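PDB 4U9B: NO-binding heme-dependent sensor protein from Shewanella oneidensis, which binds nitric oxide at a ferrous heme and probably acts as a gas sensor in signalling, as members of the H-NOX family do. Local coordinates for residues Ile4-Leu9 / Ser45-Ile50. Residues are numbered along the deposited sequence; the frame is centred on the assembly and turned at random.
Sequences IIFNVL and SELFSI. With HEM (protoporphyrin IX containing Fe), chain B.
Around Phe6 and Leu47, whose CA atoms lie 6.9 Å apart, segments 4-9 and 45-50 of two helices run nearly parallel, their axes 10.9 Å apart at closest approach and inclined by 19°. Phe6 reaches across to the second helix: CG stands anti to the carbonyl carbon (chi1 -69°), and the ring beyond it lies against that helix, CE1 3.4 Å from Leu47 N. Leu47 CD1 lies over one face of the ring in a CH-pi contact, 4.1 Å from the centroid and offset toward the rim. The same methyl meets Leu9 CD2 at 3.6 Å, and Leu9 CD2 in turn touches Ile50 CG2. Ile5 faces two ways: CG2 packs on both methyls of Leu47, nearly at a right angle to that side chain, while CD1 rests 3.7 Å from heme CAD, the first carbon of a propionate. An alanine in place of Ile5 would probably cost Leu47 its CG2 partner and open a gap beside the propionate. Glu46 offers Phe6 its CB; OE2 makes a salt bridge to Arg34 and OE1 a hydrogen bond to Tyr36, which also stacks on Phe6. Shape and dispersion thus join these segments, and Ile5 carries the apolar layer to the heme.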
loop_
_atom_site.group_PDB
_atom_site.type_symbol
_atom_site.label_atom_id
_atom_site.label_comp_id
_atom_site.label_asym_id
_atom_site.label_seq_id
_atom_site.Cartn_x
_atom_site.Cartn_y
_atom_site.Cartn_z
ATOM N N ILE A 4 8.811 -2.563 7.586
ATOM C CA ILE A 4 7.841 -3.605 7.260
ATOM C C ILE A 4 7.464 -3.526 5.783
ATOM O O ILE A 4 7.302 -4.547 5.121
ATOM C CB ILE A 4 6.561 -3.513 8.134
ATOM C CG1 ILE A 4 5.527 -4.540 7.667
ATOM C CG2 ILE A 4 5.959 -2.115 8.092
ATOM C CD1 ILE A 4 4.453 -4.849 8.699
ATOM N N ILE A 5 7.354 -2.311 5.263
ATOM C CA ILE A 5 7.008 -2.126 3.860
ATOM C C ILE A 5 8.108 -2.710 2.979
ATOM O O ILE A 5 7.827 -3.406 2.003
ATOM C CB ILE A 5 6.800 -0.638 3.520
ATOM C CG1 ILE A 5 5.757 -0.013 4.458
ATOM C CG2 ILE A 5 6.386 -0.475 2.061
ATOM C CD1 ILE A 5 4.384 -0.668 4.412
ATOM N N PHE A 6 9.357 -2.435 3.340
ATOM C CA PHE A 6 10.500 -3.001 2.637
ATOM C C PHE A 6 10.549 -4.517 2.784
ATOM O O PHE A 6 10.925 -5.219 1.851
ATOM C CB PHE A 6 11.808 -2.397 3.154
ATOM C CG PHE A 6 11.992 -0.954 2.799
ATOM C CD1 PHE A 6 12.610 -0.594 1.612
ATOM C CD2 PHE A 6 11.554 0.043 3.651
ATOM C CE1 PHE A 6 12.788 0.735 1.287
ATOM C CE2 PHE A 6 11.725 1.372 3.329
ATOM C CZ PHE A 6 12.342 1.719 2.144
ATOM N N ASN A 7 10.178 -5.022 3.956
ATOM C CA ASN A 7 10.190 -6.463 4.184
ATOM C C ASN A 7 9.209 -7.177 3.265
ATOM O O ASN A 7 9.523 -8.233 2.716
ATOM C CB ASN A 7 9.862 -6.792 5.644
ATOM C CG ASN A 7 10.946 -6.348 6.608
ATOM O OD1 ASN A 7 12.114 -6.187 6.231
ATOM N ND2 ASN A 7 10.567 -6.152 7.864
ATOM N N VAL A 8 8.018 -6.610 3.096
ATOM C CA VAL A 8 7.029 -7.218 2.218
ATOM C C VAL A 8 7.485 -7.078 0.767
ATOM O O VAL A 8 7.271 -7.978 -0.042
ATOM C CB VAL A 8 5.630 -6.593 2.407
ATOM C CG1 VAL A 8 4.629 -7.236 1.464
ATOM C CG2 VAL A 8 5.164 -6.764 3.846
ATOM N N LEU A 9 8.126 -5.957 0.442
ATOM C CA LEU A 9 8.671 -5.768 -0.898
ATOM C C LEU A 9 9.726 -6.833 -1.169
ATOM O O LEU A 9 9.780 -7.390 -2.265
ATOM C CB LEU A 9 9.268 -4.366 -1.065
ATOM C CG LEU A 9 9.844 -4.041 -2.450
ATOM C CD1 LEU A 9 8.755 -4.052 -3.510
ATOM C CD2 LEU A 9 10.557 -2.698 -2.447
ATOM N N SER A 45 12.738 7.289 -0.514
ATOM C CA SER A 45 13.443 7.285 -1.789
ATOM C C SER A 45 14.052 5.916 -2.073
ATOM O O SER A 45 14.167 5.517 -3.228
ATOM C CB SER A 45 14.535 8.356 -1.810
ATOM O OG SER A 45 15.453 8.169 -0.749
ATOM N N GLU A 46 14.435 5.192 -1.025
ATOM C CA GLU A 46 14.988 3.858 -1.212
ATOM C C GLU A 46 13.928 2.945 -1.815
ATOM O O GLU A 46 14.201 2.218 -2.767
ATOM C CB GLU A 46 15.512 3.285 0.109
ATOM C CG GLU A 46 16.773 3.979 0.608
ATOM C CD GLU A 46 17.296 3.418 1.920
ATOM O OE1 GLU A 46 17.141 2.203 2.165
ATOM O OE2 GLU A 46 17.866 4.200 2.708
ATOM N N LEU A 47 12.715 3.001 -1.273
ATOM C CA LEU A 47 11.617 2.188 -1.781
ATOM C C LEU A 47 11.319 2.551 -3.234
ATOM O O LEU A 47 11.255 1.679 -4.100
ATOM C CB LEU A 47 10.361 2.373 -0.923
ATOM C CG LEU A 47 9.197 1.428 -1.230
ATOM C CD1 LEU A 47 9.374 0.099 -0.511
ATOM C CD2 LEU A 47 7.871 2.071 -0.853
ATOM N N PHE A 48 11.153 3.843 -3.499
ATOM C CA PHE A 48 10.820 4.308 -4.841
ATOM C C PHE A 48 11.917 3.962 -5.849
ATOM O O PHE A 48 11.622 3.558 -6.974
ATOM C CB PHE A 48 10.569 5.819 -4.841
ATOM C CG PHE A 48 9.225 6.219 -4.295
ATOM C CD1 PHE A 48 8.057 5.780 -4.901
ATOM C CD2 PHE A 48 9.129 7.056 -3.196
ATOM C CE1 PHE A 48 6.818 6.156 -4.409
ATOM C CE2 PHE A 48 7.891 7.433 -2.698
ATOM C CZ PHE A 48 6.736 6.982 -3.307
ATOM N N SER A 49 13.177 4.110 -5.446
ATOM C CA SER A 49 14.293 3.800 -6.334
ATOM C C SER A 49 14.280 2.328 -6.717
ATOM O O SER A 49 14.488 1.978 -7.878
ATOM C CB SER A 49 15.628 4.158 -5.680
ATOM O OG SER A 49 15.811 5.558 -5.654
ATOM N N ILE A 50 14.034 1.469 -5.734
ATOM C CA ILE A 50 13.961 0.037 -5.984
ATOM C C ILE A 50 12.826 -0.278 -6.950
ATOM O O ILE A 50 13.026 -0.985 -7.938
ATOM C CB ILE A 50 13.766 -0.757 -4.678
ATOM C CG1 ILE A 50 15.037 -0.682 -3.827
ATOM C CG2 ILE A 50 13.434 -2.222 -4.973
ATOM C CD1 ILE A 50 14.846 -1.131 -2.398
HETATM C CHA HEM B . 1.259 2.734 4.688
HETATM C CHB HEM B . -3.114 2.669 2.617
HETATM C CHC HEM B . -4.370 -1.155 5.279
HETATM C CHD HEM B . -0.521 -0.309 8.105
HETATM C C1A HEM B . 0.245 2.912 3.780
HETATM C C2A HEM B . 0.365 3.514 2.466
HETATM C C3A HEM B . -0.846 3.488 1.901
HETATM C C4A HEM B . -1.770 2.876 2.829
HETATM C CMA HEM B . -1.227 4.009 0.505
HETATM C CAA HEM B . 1.657 4.081 1.833
HETATM C CBA HEM B . 2.096 5.366 2.540
HETATM C CGA HEM B . 1.451 6.610 1.970
HETATM O O1A HEM B . 1.771 7.725 2.468
HETATM O O2A HEM B . 0.622 6.516 1.027
HETATM C C1B HEM B . -3.823 1.599 3.106
HETATM C C2B HEM B . -5.090 1.120 2.602
HETATM C C3B HEM B . -5.452 0.060 3.351
HETATM C C4B HEM B . -4.401 -0.162 4.328
HETATM C CMB HEM B . -5.825 1.804 1.427
HETATM C CAB HEM B . -6.698 -0.853 3.259
HETATM C CBB HEM B . -7.460 -0.961 2.166
HETATM C C1C HEM B . -3.437 -1.263 6.291
HETATM C C2C HEM B . -3.437 -2.263 7.334
HETATM C C3C HEM B . -2.389 -2.046 8.138
HETATM C C4C HEM B . -1.671 -0.890 7.616
HETATM C CMC HEM B . -4.494 -3.379 7.475
HETATM C CAC HEM B . -2.060 -2.930 9.369
HETATM C CBC HEM B . -1.177 -2.581 10.311
HETATM C C1D HEM B . 0.346 0.499 7.403
HETATM C C2D HEM B . 1.717 0.742 7.783
HETATM C C3D HEM B . 2.271 1.689 6.720
HETATM C C4D HEM B . 1.183 1.930 5.803
HETATM C CMD HEM B . 2.471 0.161 8.995
HETATM C CAD HEM B . 3.693 2.267 6.634
HETATM C CBD HEM B . 3.772 3.590 7.390
HETATM C CGD HEM B . 5.173 4.129 7.275
HETATM O O1D HEM B . 5.888 3.703 6.335
HETATM O O2D HEM B . 5.578 4.980 8.114
HETATM N NA HEM B . -1.072 2.527 3.965
HETATM N NB HEM B . -3.429 0.797 4.152
HETATM N NC HEM B . -2.344 -0.441 6.494
HETATM N ND HEM B . 0.068 1.213 6.237
HETATM FE FE HEM B . -1.773 1.172 5.331
#